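Local coordinates for protein CCMAN5 (Cellulosimicrobium cellulans, PDB 2XSG) that probably hydrolyses alpha-mannosides as a calcium-containing family 92 glycosidase, and serves in mannose-6-phosphate modification of yeast-produced human lysosomal enzymes, at residues A37-P41 with T65-G69; T168-S174 with G189-F195; Y200-Y204 with L254-V259; Y332-D336 with L394-S400. All blocks are in the same frame, centred on the assembly; numbering follows the deposited sequence.

How the interactions relate
Interactions 1, 2, 3 and 4 follow one another along the chain, each closing before the next opens. Interactions 2 and 3, with centres 11 Å apart, share a large antiparallel sheet of the N-terminal domain, in which strands 185-195 and 198-208 are neighbours. Interaction 1 packs against both, Leu67 touching Phe195 and Thr65 touching Leu202. Interaction 4 belongs to the catalytic domain; its centre is 13 Å from that of interaction 3, to which it is joined by probable hydrogen bonds from Arg333 NE to Pro256 O and from Thr201 N to His399 O. The series thus leads from a buried contact of the N-terminal domain, through its sheet, to the catalytic domain.

Interaction 1. Residues A37-P41 with T65-G69; sequences AKVNP and TNLDG
Lys38 lays its aliphatic chain along Asn66, CD 3.7 Å from Asn66 CB and 3.6 Å from Asn66 O, in a buried, water-bridged strand-to-loop contact of the family 92 N-terminal domain. Residues 37-41 run extended into strand 40-44; residues 65-69 form the loop leaving its antiparallel neighbour, strand 58-63. The backbones come closest at Lys38 and Thr65, CA to CA 5.2 Å, and then diverge, so no direct hydrogen bond crosses and side chains span the gap. Lys38 (chi1 m, chi2 t) is long enough to reach Asp68 (chi1 m) in a salt bridge, NZ to OD1 3.2 Å, although that oxygen is less surely placed. Burying a charged lysine is affordable with such a partner, and NZ also makes a weak hydrogen bond to Gly35 O. Asn40 points its CA-to-CB bond toward Asn66. The side chain of Asp68 lies about 10 Å from a bound buffer molecule, bis-tris propane. Asn66 OD1 accepts from Leu67 N at 2.9 Å, while one water donates to Lys38 O and Thr65 O, each at 2.7 Å, and accepts from Asn66 ND2 at 2.9 Å.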
loop_
_atom_site.group_PDB
_atom_site.type_symbol
_atom_site.label_atom_id
_atom_site.label_comp_id
_atom_site.label_asym_id
_atom_site.label_seq_id
_atom_site.Cartn_x
_atom_site.Cartn_y
_atom_site.Cartn_z
ATOM N N ALA A 37 3.703 -10.286 -10.584
ATOM C CA ALA A 37 3.880 -9.682 -11.904
ATOM C C ALA A 37 3.062 -8.420 -12.027
ATOM O O ALA A 37 1.845 -8.424 -11.800
ATOM C CB ALA A 37 3.506 -10.658 -12.988
ATOM N N LYS A 38 3.743 -7.332 -12.374
ATOM C CA LYS A 38 3.128 -6.011 -12.468
ATOM C C LYS A 38 3.655 -5.416 -13.749
ATOM O O LYS A 38 4.789 -4.923 -13.779
ATOM C CB LYS A 38 3.523 -5.132 -11.269
ATOM C CG LYS A 38 2.926 -5.598 -9.920
ATOM C CD LYS A 38 3.360 -4.698 -8.766
ATOM C CE LYS A 38 2.177 -4.293 -7.908
ATOM N NZ LYS A 38 1.679 -5.343 -7.023
ATOM N N VAL A 39 2.846 -5.483 -14.811
ATOM C CA VAL A 39 3.332 -5.166 -16.150
ATOM C C VAL A 39 3.002 -3.695 -16.395
ATOM O O VAL A 39 1.888 -3.349 -16.812
ATOM C CB VAL A 39 2.724 -6.073 -17.223
ATOM C CG1 VAL A 39 3.553 -6.018 -18.496
ATOM C CG2 VAL A 39 2.611 -7.510 -16.725
ATOM N N ASN A 40 3.980 -2.848 -16.088
ATOM C CA ASN A 40 3.791 -1.393 -16.045
ATOM C C ASN A 40 4.436 -0.730 -17.237
ATOM O O ASN A 40 5.645 -0.899 -17.447
ATOM C CB ASN A 40 4.403 -0.810 -14.769
ATOM C CG ASN A 40 3.843 0.570 -14.416
ATOM O OD1 ASN A 40 4.584 1.450 -13.971
ATOM N ND2 ASN A 40 2.540 0.767 -14.627
ATOM N N PRO A 41 3.646 0.047 -18.014
ATOM C CA PRO A 41 4.264 0.871 -19.035
ATOM C C PRO A 41 5.267 1.810 -18.373
ATOM O O PRO A 41 5.068 2.170 -17.216
ATOM C CB PRO A 41 3.073 1.686 -19.592
ATOM C CG PRO A 41 2.017 1.636 -18.491
ATOM C CD PRO A 41 2.186 0.261 -17.940
ATOM N N THR A 65 8.167 -5.876 -12.568
ATOM C CA THR A 65 8.145 -5.853 -11.103
ATOM C C THR A 65 7.900 -4.440 -10.616
ATOM O O THR A 65 8.225 -3.462 -11.304
ATOM C CB THR A 65 9.466 -6.387 -10.451
ATOM O OG1 THR A 65 10.527 -5.439 -10.646
ATOM C CG2 THR A 65 9.865 -7.735 -11.037
ATOM N N ASN A 66 7.320 -4.325 -9.425
ATOM C CA ASN A 66 7.022 -3.005 -8.913
ATOM C C ASN A 66 6.531 -3.000 -7.473
ATOM O O ASN A 66 6.324 -4.066 -6.874
ATOM C CB ASN A 66 5.989 -2.332 -9.818
ATOM C CG ASN A 66 6.404 -0.935 -10.209
ATOM O OD1 ASN A 66 6.782 -0.126 -9.351
ATOM N ND2 ASN A 66 6.350 -0.641 -11.511
ATOM N N LEU A 67 6.353 -1.785 -6.950
ATOM C CA LEU A 67 5.804 -1.541 -5.623
ATOM C C LEU A 67 4.787 -0.416 -5.728
ATOM O O LEU A 67 5.055 0.615 -6.346
ATOM C CB LEU A 67 6.909 -1.111 -4.651
ATOM C CG LEU A 67 7.993 -2.122 -4.301
ATOM C CD1 LEU A 67 9.014 -1.498 -3.350
ATOM C CD2 LEU A 67 7.377 -3.386 -3.705
ATOM N N ASP A 68 3.637 -0.587 -5.093
ATOM C CA ASP A 68 2.570 0.405 -5.236
ATOM C C ASP A 68 2.685 1.516 -4.225
ATOM O O ASP A 68 2.770 1.263 -3.023
ATOM C CB ASP A 68 1.200 -0.250 -5.116
ATOM C CG ASP A 68 1.044 -1.415 -6.050
ATOM O OD1 ASP A 68 1.703 -2.441 -5.787
ATOM O OD2 ASP A 68 0.273 -1.318 -7.037
ATOM N N GLY A 69 2.711 2.745 -4.726
ATOM C CA GLY A 69 2.593 3.931 -3.896
ATOM C C GLY A 69 3.728 4.229 -2.947
ATOM O O GLY A 69 3.530 4.931 -1.959
HETATM O O HOH W 1 6.496 -2.932 -13.303
#

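Interaction 2. Residues T168-S174 with G189-F195; sequences TSRRSSS and GQVTGYF
Main-chain hydrogen bonds set the frame: the axes of strands 169-174 and 189-195 approach to 4.6 Å at 158°, antiparallel. Ser172 pairs with Thr192 as a hydrogen-bonded pair (Thr192 N to Ser172 O 2.8 Å); Arg170-Gly193 and Ser173-Val191 are non-hydrogen-bonded pairs. Ser174 N donates to Gln190 O at 3.0 Å. Thr192 O receives both Arg171 N at 2.7 Å and, weakly, Ser172 N at 3.3 Å. This is a classic beta bulge in the hairpin of strands 169-179 and 185-195: Arg171 is the extra residue that shifts the register by one. Short serines make side-chain bonds, Gln190 NE2 to Ser172 OG 3.0 Å and Gln190 N to Ser174 OG 3.1 Å, while Thr192 OG1 donates to Gln190 OE1 at 2.6 Å. Gly189 suits its place because a CB would collide with Ser174 O. Of the charged groups, Arg170 (chi1 t) reaches Thr192 O weakly, NH1 2.9 Å away; its NE bonds Leu163 O and its NH2 forms a salt bridge with Asp78. Arg171 NE holds Ser169 OG at 2.8 Å, which sets NH2 over the Tyr194 ring face, 3.3 Å from CG. The Phe195 side chain lies about 4 Å from bound bis-tris propane.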
loop_
_atom_site.group_PDB
_atom_site.type_symbol
_atom_site.label_atom_id
_atom_site.label_comp_id
_atom_site.label_asym_id
_atom_site.label_seq_id
_atom_site.Cartn_x
_atom_site.Cartn_y
_atom_site.Cartn_z
ATOM N N THR A 168 15.235 2.030 -8.664
ATOM C CA THR A 168 16.214 2.561 -7.724
ATOM C C THR A 168 17.633 2.083 -7.989
ATOM O O THR A 168 18.530 2.900 -8.125
ATOM C CB THR A 168 15.821 2.266 -6.265
ATOM O OG1 THR A 168 14.664 3.035 -5.932
ATOM C CG2 THR A 168 16.951 2.642 -5.305
ATOM N N SER A 169 17.859 0.775 -8.051
ATOM C CA SER A 169 19.240 0.292 -8.138
ATOM C C SER A 169 19.310 -1.145 -8.604
ATOM O O SER A 169 18.765 -2.045 -7.956
ATOM C CB SER A 169 19.957 0.436 -6.776
ATOM O OG SER A 169 21.261 -0.121 -6.816
ATOM N N ARG A 170 19.984 -1.332 -9.732
ATOM C CA ARG A 170 20.296 -2.647 -10.250
ATOM C C ARG A 170 21.590 -3.130 -9.598
ATOM O O ARG A 170 22.616 -2.440 -9.659
ATOM C CB ARG A 170 20.427 -2.598 -11.786
ATOM C CG ARG A 170 21.200 -3.756 -12.441
ATOM C CD ARG A 170 20.560 -5.150 -12.197
ATOM N NE ARG A 170 19.295 -5.261 -12.912
ATOM C CZ ARG A 170 18.098 -5.341 -12.337
ATOM N NH1 ARG A 170 17.962 -5.395 -11.011
ATOM N NH2 ARG A 170 17.023 -5.405 -13.098
ATOM N N ARG A 171 21.529 -4.295 -8.966
ATOM C CA ARG A 171 22.713 -4.871 -8.297
ATOM C C ARG A 171 23.413 -5.924 -9.145
ATOM O O ARG A 171 24.629 -5.875 -9.298
ATOM C CB ARG A 171 22.377 -5.410 -6.890
ATOM C CG ARG A 171 21.895 -4.320 -5.909
ATOM C CD ARG A 171 22.942 -3.201 -5.759
ATOM N NE ARG A 171 22.447 -2.000 -5.073
ATOM C CZ ARG A 171 22.411 -1.854 -3.746
ATOM N NH1 ARG A 171 22.814 -2.838 -2.956
ATOM N NH2 ARG A 171 21.962 -0.727 -3.201
ATOM N N SER A 172 22.643 -6.861 -9.690
ATOM C CA SER A 172 23.174 -7.859 -10.613
ATOM C C SER A 172 22.045 -8.412 -11.488
ATOM O O SER A 172 20.863 -8.343 -11.116
ATOM C CB SER A 172 23.891 -8.988 -9.878
ATOM O OG SER A 172 22.991 -9.716 -9.064
ATOM N N SER A 173 22.412 -8.942 -12.650
ATOM C CA SER A 173 21.439 -9.580 -13.529
ATOM C C SER A 173 22.116 -10.642 -14.385
ATOM O O SER A 173 23.350 -10.647 -14.518
ATOM C CB SER A 173 20.751 -8.538 -14.430
ATOM O OG SER A 173 21.672 -8.024 -15.386
ATOM N N SER A 174 21.313 -11.553 -14.939
ATOM C CA SER A 174 21.822 -12.562 -15.878
ATOM C C SER A 174 20.771 -12.921 -16.896
ATOM O O SER A 174 19.567 -12.735 -16.673
ATOM C CB SER A 174 22.273 -13.837 -15.156
ATOM O OG SER A 174 21.148 -14.506 -14.591
ATOM N N GLY A 189 17.000 -16.151 -16.176
ATOM C CA GLY A 189 18.062 -15.707 -15.288
ATOM C C GLY A 189 17.507 -15.052 -14.039
ATOM O O GLY A 189 16.402 -15.372 -13.605
ATOM N N GLN A 190 18.274 -14.125 -13.471
ATOM C CA GLN A 190 17.886 -13.460 -12.236
ATOM C C GLN A 190 18.111 -11.967 -12.347
ATOM O O GLN A 190 18.949 -11.497 -13.139
ATOM C CB GLN A 190 18.680 -14.026 -11.056
ATOM C CG GLN A 190 20.196 -13.739 -11.104
ATOM C CD GLN A 190 20.566 -12.401 -10.451
ATOM O OE1 GLN A 190 19.771 -11.818 -9.709
ATOM N NE2 GLN A 190 21.768 -11.918 -10.727
ATOM N N VAL A 191 17.351 -11.220 -11.555
ATOM C CA VAL A 191 17.581 -9.802 -11.401
ATOM C C VAL A 191 17.645 -9.525 -9.910
ATOM O O VAL A 191 16.813 -10.012 -9.150
ATOM C CB VAL A 191 16.494 -8.930 -12.109
ATOM C CG1 VAL A 191 16.596 -9.060 -13.621
ATOM C CG2 VAL A 191 15.091 -9.300 -11.650
ATOM N N THR A 192 18.665 -8.782 -9.494
ATOM C CA THR A 192 18.803 -8.385 -8.091
ATOM C C THR A 192 18.767 -6.865 -8.030
ATOM O O THR A 192 19.551 -6.173 -8.695
ATOM C CB THR A 192 20.081 -8.996 -7.453
ATOM O OG1 THR A 192 19.974 -10.423 -7.488
ATOM C CG2 THR A 192 20.292 -8.531 -5.989
ATOM N N GLY A 193 17.800 -6.350 -7.280
ATOM C CA GLY A 193 17.617 -4.915 -7.143
ATOM C C GLY A 193 17.713 -4.494 -5.690
ATOM O O GLY A 193 17.980 -5.308 -4.807
ATOM N N TYR A 194 17.488 -3.217 -5.429
ATOM C CA TYR A 194 17.490 -2.737 -4.069
ATOM C C TYR A 194 16.439 -1.647 -3.938
ATOM O O TYR A 194 16.260 -0.844 -4.854
ATOM C CB TYR A 194 18.882 -2.215 -3.687
ATOM C CG TYR A 194 19.000 -1.712 -2.257
ATOM C CD1 TYR A 194 18.587 -0.417 -1.916
ATOM C CD2 TYR A 194 19.537 -2.522 -1.246
ATOM C CE1 TYR A 194 18.683 0.058 -0.608
ATOM C CE2 TYR A 194 19.653 -2.042 0.089
ATOM C CZ TYR A 194 19.225 -0.749 0.385
ATOM O OH TYR A 194 19.298 -0.250 1.673
ATOM N N PHE A 195 15.725 -1.652 -2.815
ATOM C CA PHE A 195 14.887 -0.519 -2.444
ATOM C C PHE A 195 14.867 -0.335 -0.937
ATOM O O PHE A 195 14.653 -1.288 -0.179
ATOM C CB PHE A 195 13.462 -0.661 -2.979
ATOM C CG PHE A 195 12.577 0.511 -2.650
ATOM C CD1 PHE A 195 12.760 1.749 -3.289
ATOM C CD2 PHE A 195 11.586 0.398 -1.674
ATOM C CE1 PHE A 195 11.951 2.854 -2.986
ATOM C CE2 PHE A 195 10.762 1.494 -1.360
ATOM C CZ PHE A 195 10.937 2.725 -2.020
#

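Interaction 3. Residues Y200-Y204 with L254-V259; sequences YTLYY and LSPVSV
A hollow formed where strand 248-255 turns into helix 259-270 receives Tyr203, the main bump on strand 198-208. The strands are antiparallel, Tyr203 and Ser255 forming a hydrogen-bonded pair (Tyr203 N to Ser255 O 2.7 Å, Ser255 N to Tyr203 O 2.9 Å) and Tyr204 and Leu254 a non-hydrogen-bonded one with CA atoms 4.6 Å apart. Tyr203 (chi1 m, chi2 89°) stands its ring in the curve of the turn: Ser258 CA lies over one face, 4.0 Å from the ring centroid in a CH-pi contact, and CE1 comes within 3.6 Å of Val257 O. Tyr203 CB meets Val259 CG2 at 4.1 Å. On the other face of the sheet from the Tyr203 side chain, Leu254 CD2 fits against Tyr204 CB at 4.0 Å; Leu202 CD2 touches Pro256 CG at the same distance. An ST turn, Val257 N to Ser255 OG 3.0 Å, bends the chain away from the sheet; small Ser258, the N-cap, then bonds Gln261 N through OG and starts the helix. The chemistry implies a division: paired peptides fix the register, while a flat aromatic ring, well suited to covering backbone, covers the passage from strand 248-255 to helix 259-270.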
loop_
_atom_site.group_PDB
_atom_site.type_symbol
_atom_site.label_atom_id
_atom_site.label_comp_id
_atom_site.label_asym_id
_atom_site.label_seq_id
_atom_site.Cartn_x
_atom_site.Cartn_y
_atom_site.Cartn_z
ATOM N N TYR A 200 16.812 -7.586 -3.056
ATOM C CA TYR A 200 15.887 -8.685 -3.344
ATOM C C TYR A 200 16.323 -9.354 -4.660
ATOM O O TYR A 200 16.900 -8.711 -5.525
ATOM C CB TYR A 200 14.445 -8.171 -3.478
ATOM C CG TYR A 200 14.267 -7.252 -4.673
ATOM C CD1 TYR A 200 14.420 -5.873 -4.553
ATOM C CD2 TYR A 200 13.960 -7.775 -5.934
ATOM C CE1 TYR A 200 14.275 -5.039 -5.664
ATOM C CE2 TYR A 200 13.833 -6.949 -7.046
ATOM C CZ TYR A 200 13.991 -5.591 -6.902
ATOM O OH TYR A 200 13.857 -4.793 -8.011
ATOM N N THR A 201 16.046 -10.642 -4.799
ATOM C CA THR A 201 16.297 -11.336 -6.057
ATOM C C THR A 201 15.036 -12.040 -6.561
ATOM O O THR A 201 14.320 -12.685 -5.784
ATOM C CB THR A 201 17.429 -12.352 -5.887
ATOM O OG1 THR A 201 18.621 -11.645 -5.515
ATOM C CG2 THR A 201 17.677 -13.143 -7.190
ATOM N N LEU A 202 14.784 -11.911 -7.859
ATOM C CA LEU A 202 13.716 -12.651 -8.546
ATOM C C LEU A 202 14.268 -13.371 -9.763
ATOM O O LEU A 202 15.133 -12.836 -10.474
ATOM C CB LEU A 202 12.594 -11.703 -8.975
ATOM C CG LEU A 202 11.655 -11.204 -7.871
ATOM C CD1 LEU A 202 10.764 -10.132 -8.453
ATOM C CD2 LEU A 202 10.799 -12.368 -7.290
ATOM N N TYR A 203 13.793 -14.596 -9.987
ATOM C CA TYR A 203 14.153 -15.367 -11.179
ATOM C C TYR A 203 13.066 -15.209 -12.228
ATOM O O TYR A 203 11.896 -14.978 -11.893
ATOM C CB TYR A 203 14.402 -16.848 -10.832
ATOM C CG TYR A 203 15.492 -16.995 -9.806
ATOM C CD1 TYR A 203 15.192 -16.982 -8.447
ATOM C CD2 TYR A 203 16.828 -17.088 -10.186
ATOM C CE1 TYR A 203 16.176 -17.087 -7.482
ATOM C CE2 TYR A 203 17.853 -17.181 -9.210
ATOM C CZ TYR A 203 17.507 -17.185 -7.865
ATOM O OH TYR A 203 18.481 -17.298 -6.891
ATOM N N TYR A 204 13.450 -15.295 -13.498
ATOM C CA TYR A 204 12.470 -15.104 -14.567
ATOM C C TYR A 204 12.649 -16.133 -15.698
ATOM O O TYR A 204 13.729 -16.661 -15.901
ATOM C CB TYR A 204 12.529 -13.655 -15.111
ATOM C CG TYR A 204 13.802 -13.403 -15.887
ATOM C CD1 TYR A 204 13.847 -13.612 -17.266
ATOM C CD2 TYR A 204 14.981 -13.020 -15.233
ATOM C CE1 TYR A 204 15.016 -13.421 -17.979
ATOM C CE2 TYR A 204 16.171 -12.837 -15.941
ATOM C CZ TYR A 204 16.176 -13.046 -17.310
ATOM O OH TYR A 204 17.328 -12.866 -18.026
ATOM N N LEU A 254 7.678 -14.849 -13.223
ATOM C CA LEU A 254 8.608 -14.550 -12.125
ATOM C C LEU A 254 8.504 -15.552 -10.978
ATOM O O LEU A 254 7.427 -16.019 -10.634
ATOM C CB LEU A 254 8.340 -13.134 -11.556
ATOM C CG LEU A 254 8.341 -11.967 -12.542
ATOM C CD1 LEU A 254 7.698 -10.672 -11.998
ATOM C CD2 LEU A 254 9.781 -11.702 -12.991
ATOM N N SER A 255 9.632 -15.846 -10.350
ATOM C CA SER A 255 9.644 -16.733 -9.185
ATOM C C SER A 255 10.747 -16.298 -8.250
ATOM O O SER A 255 11.860 -16.041 -8.699
ATOM C CB SER A 255 9.875 -18.192 -9.604
ATOM O OG SER A 255 10.011 -19.057 -8.473
ATOM N N PRO A 256 10.442 -16.213 -6.943
ATOM C CA PRO A 256 11.462 -15.968 -5.941
ATOM C C PRO A 256 12.332 -17.198 -5.698
ATOM O O PRO A 256 13.341 -17.113 -4.970
ATOM C CB PRO A 256 10.642 -15.637 -4.684
ATOM C CG PRO A 256 9.229 -15.344 -5.188
ATOM C CD PRO A 256 9.101 -16.272 -6.342
ATOM N N VAL A 257 11.968 -18.324 -6.312
ATOM C CA VAL A 257 12.604 -19.611 -6.003
ATOM C C VAL A 257 13.711 -20.005 -6.999
ATOM O O VAL A 257 14.840 -20.322 -6.588
ATOM C CB VAL A 257 11.541 -20.728 -5.899
ATOM C CG1 VAL A 257 12.170 -22.123 -5.850
ATOM C CG2 VAL A 257 10.643 -20.486 -4.682
ATOM N N SER A 258 13.384 -20.034 -8.289
ATOM C CA SER A 258 14.363 -20.439 -9.300
ATOM C C SER A 258 13.829 -20.233 -10.680
ATOM O O SER A 258 12.621 -19.983 -10.870
ATOM C CB SER A 258 14.783 -21.911 -9.126
ATOM O OG SER A 258 13.754 -22.819 -9.521
ATOM N N VAL A 259 14.733 -20.313 -11.653
ATOM C CA VAL A 259 14.334 -20.245 -13.041
ATOM C C VAL A 259 13.428 -21.432 -13.379
ATOM O O VAL A 259 12.383 -21.264 -14.012
ATOM C CB VAL A 259 15.563 -20.186 -13.981
ATOM C CG1 VAL A 259 15.235 -20.811 -15.348
ATOM C CG2 VAL A 259 16.023 -18.722 -14.146
#

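Interaction 4. Residues Y332-D336 with L394-S400; sequences YRGVD and LGGFVHS
Residues 332-333 end strand 331-333 and the chain bends at Val335 (phi -60°, psi -14°), while residues 394-396 make a short 3-10 segment before the chain straightens through Phe397, Val398 and His399. The backbones lie nearest at Arg333 with Ser400 and Val335 with Phe397, CA to CA 5.8 and 5.7 Å, and no direct hydrogen bond joins them. Two waters fill the gap. One accepts from Arg333 NH1 at 2.8 Å and lies 2.7 Å from Val398 O; the other accepts from Val398 N and sits near Val335 O, both at 2.8 Å. Branched Val335 (chi1 m) is the centre of the packing, in the corner two rings make: its CB is 3.7 Å from Phe397 CG, its CG2 lies over the Phe397 ring, and its CG1 over the His399 ring, 3.9 Å from the centroid, a CH-pi contact. His399 also stacks on Trp406, and its ND1 donates to Phe397 O at 3.3 Å. Arg333 (chi1 t, chi2 t) stretches its guanidinium over Ser400 CB, NH2 to CB 4.2 Å, its NE bonding Pro256 O, while Ser400 OG bonds Asp349. The hairpin turn between strands 331-333 and 339-341 and the loop between helices 368-387 and 409-418, both in the (alpha/alpha)6-barrel catalytic domain, thereby pack together where they meet strand 198-208 of the N-terminal domain, a two-domain layout characteristic of family 92.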
loop_
_atom_site.group_PDB
_atom_site.type_symbol
_atom_site.label_atom_id
_atom_site.label_comp_id
_atom_site.label_asym_id
_atom_site.label_seq_id
_atom_site.Cartn_x
_atom_site.Cartn_y
_atom_site.Cartn_z
ATOM N N TYR A 332 8.388 -21.168 -1.111
ATOM C CA TYR A 332 8.804 -19.771 -1.074
ATOM C C TYR A 332 10.301 -19.717 -0.744
ATOM O O TYR A 332 10.890 -20.725 -0.347
ATOM C CB TYR A 332 7.952 -19.007 -0.045
ATOM C CG TYR A 332 8.346 -19.211 1.408
ATOM C CD1 TYR A 332 7.829 -20.269 2.168
ATOM C CD2 TYR A 332 9.239 -18.332 2.029
ATOM C CE1 TYR A 332 8.210 -20.447 3.526
ATOM C CE2 TYR A 332 9.606 -18.495 3.369
ATOM C CZ TYR A 332 9.098 -19.557 4.112
ATOM O OH TYR A 332 9.507 -19.693 5.438
ATOM N N ARG A 333 10.942 -18.565 -0.928
ATOM C CA ARG A 333 12.331 -18.453 -0.516
ATOM C C ARG A 333 12.438 -17.631 0.749
ATOM O O ARG A 333 11.865 -16.551 0.851
ATOM C CB ARG A 333 13.238 -17.866 -1.606
ATOM C CG ARG A 333 14.686 -17.676 -1.085
ATOM C CD ARG A 333 15.687 -17.397 -2.170
ATOM N NE ARG A 333 15.132 -16.456 -3.115
ATOM C CZ ARG A 333 15.234 -15.133 -3.041
ATOM N NH1 ARG A 333 15.919 -14.544 -2.065
ATOM N NH2 ARG A 333 14.640 -14.414 -3.974
ATOM N N GLY A 334 13.178 -18.158 1.710
ATOM C CA GLY A 334 13.319 -17.529 3.006
ATOM C C GLY A 334 14.502 -16.594 3.021
ATOM O O GLY A 334 15.381 -16.685 2.159
ATOM N N VAL A 335 14.535 -15.693 3.997
ATOM C CA VAL A 335 15.682 -14.797 4.192
ATOM C C VAL A 335 16.989 -15.547 4.456
ATOM O O VAL A 335 18.059 -14.955 4.370
ATOM C CB VAL A 335 15.418 -13.734 5.307
ATOM C CG1 VAL A 335 14.418 -12.701 4.839
ATOM C CG2 VAL A 335 14.937 -14.394 6.594
ATOM N N ASP A 336 16.909 -16.845 4.773
ATOM C CA ASP A 336 18.121 -17.678 4.868
ATOM C C ASP A 336 18.678 -18.045 3.483
ATOM O O ASP A 336 19.798 -18.551 3.357
ATOM C CB ASP A 336 17.891 -18.928 5.731
ATOM C CG ASP A 336 16.768 -19.822 5.208
ATOM O OD1 ASP A 336 16.097 -19.470 4.205
ATOM O OD2 ASP A 336 16.556 -20.889 5.823
ATOM N N LEU A 394 16.121 -7.676 9.680
ATOM C CA LEU A 394 15.661 -8.078 8.361
ATOM C C LEU A 394 16.402 -7.354 7.232
ATOM O O LEU A 394 16.592 -7.910 6.164
ATOM C CB LEU A 394 14.149 -7.887 8.254
ATOM C CG LEU A 394 13.329 -8.952 8.982
ATOM C CD1 LEU A 394 11.868 -8.567 8.995
ATOM C CD2 LEU A 394 13.530 -10.315 8.318
ATOM N N GLY A 395 16.841 -6.124 7.487
ATOM C CA GLY A 395 17.613 -5.343 6.512
ATOM C C GLY A 395 18.917 -5.962 6.035
ATOM O O GLY A 395 19.439 -5.586 4.986
ATOM N N GLY A 396 19.437 -6.937 6.778
ATOM C CA GLY A 396 20.708 -7.571 6.412
ATOM C C GLY A 396 20.609 -8.767 5.476
ATOM O O GLY A 396 21.630 -9.311 5.055
ATOM N N PHE A 397 19.393 -9.178 5.144
ATOM C CA PHE A 397 19.192 -10.322 4.271
ATOM C C PHE A 397 18.758 -9.875 2.884
ATOM O O PHE A 397 18.251 -8.766 2.698
ATOM C CB PHE A 397 18.108 -11.260 4.828
ATOM C CG PHE A 397 18.339 -11.694 6.245
ATOM C CD1 PHE A 397 19.369 -12.580 6.556
ATOM C CD2 PHE A 397 17.524 -11.213 7.271
ATOM C CE1 PHE A 397 19.600 -12.982 7.878
ATOM C CE2 PHE A 397 17.739 -11.606 8.601
ATOM C CZ PHE A 397 18.778 -12.500 8.904
ATOM N N VAL A 398 18.943 -10.765 1.917
ATOM C CA VAL A 398 18.388 -10.585 0.582
ATOM C C VAL A 398 16.938 -11.094 0.604
ATOM O O VAL A 398 16.689 -12.238 0.971
ATOM C CB VAL A 398 19.222 -11.338 -0.481
ATOM C CG1 VAL A 398 18.546 -11.243 -1.843
ATOM C CG2 VAL A 398 20.647 -10.752 -0.550
ATOM N N HIS A 399 15.985 -10.238 0.242
ATOM C CA HIS A 399 14.566 -10.621 0.296
ATOM C C HIS A 399 13.986 -11.299 -0.977
ATOM O O HIS A 399 14.601 -11.254 -2.041
ATOM C CB HIS A 399 13.740 -9.433 0.765
ATOM C CG HIS A 399 13.836 -9.220 2.240
ATOM N ND1 HIS A 399 14.980 -8.747 2.852
ATOM C CD2 HIS A 399 12.958 -9.482 3.233
ATOM C CE1 HIS A 399 14.787 -8.706 4.158
ATOM N NE2 HIS A 399 13.575 -9.156 4.415
ATOM N N SER A 400 12.833 -11.965 -0.843
ATOM C CA SER A 400 12.292 -12.813 -1.925
ATOM C C SER A 400 11.558 -12.026 -3.006
ATOM O O SER A 400 11.336 -12.541 -4.104
ATOM C CB SER A 400 11.398 -13.944 -1.361
ATOM O OG SER A 400 10.133 -13.473 -0.929
HETATM O O HOH W 2 17.347 -14.801 0.330
HETATM O O HOH W 3 19.549 -13.388 2.547
#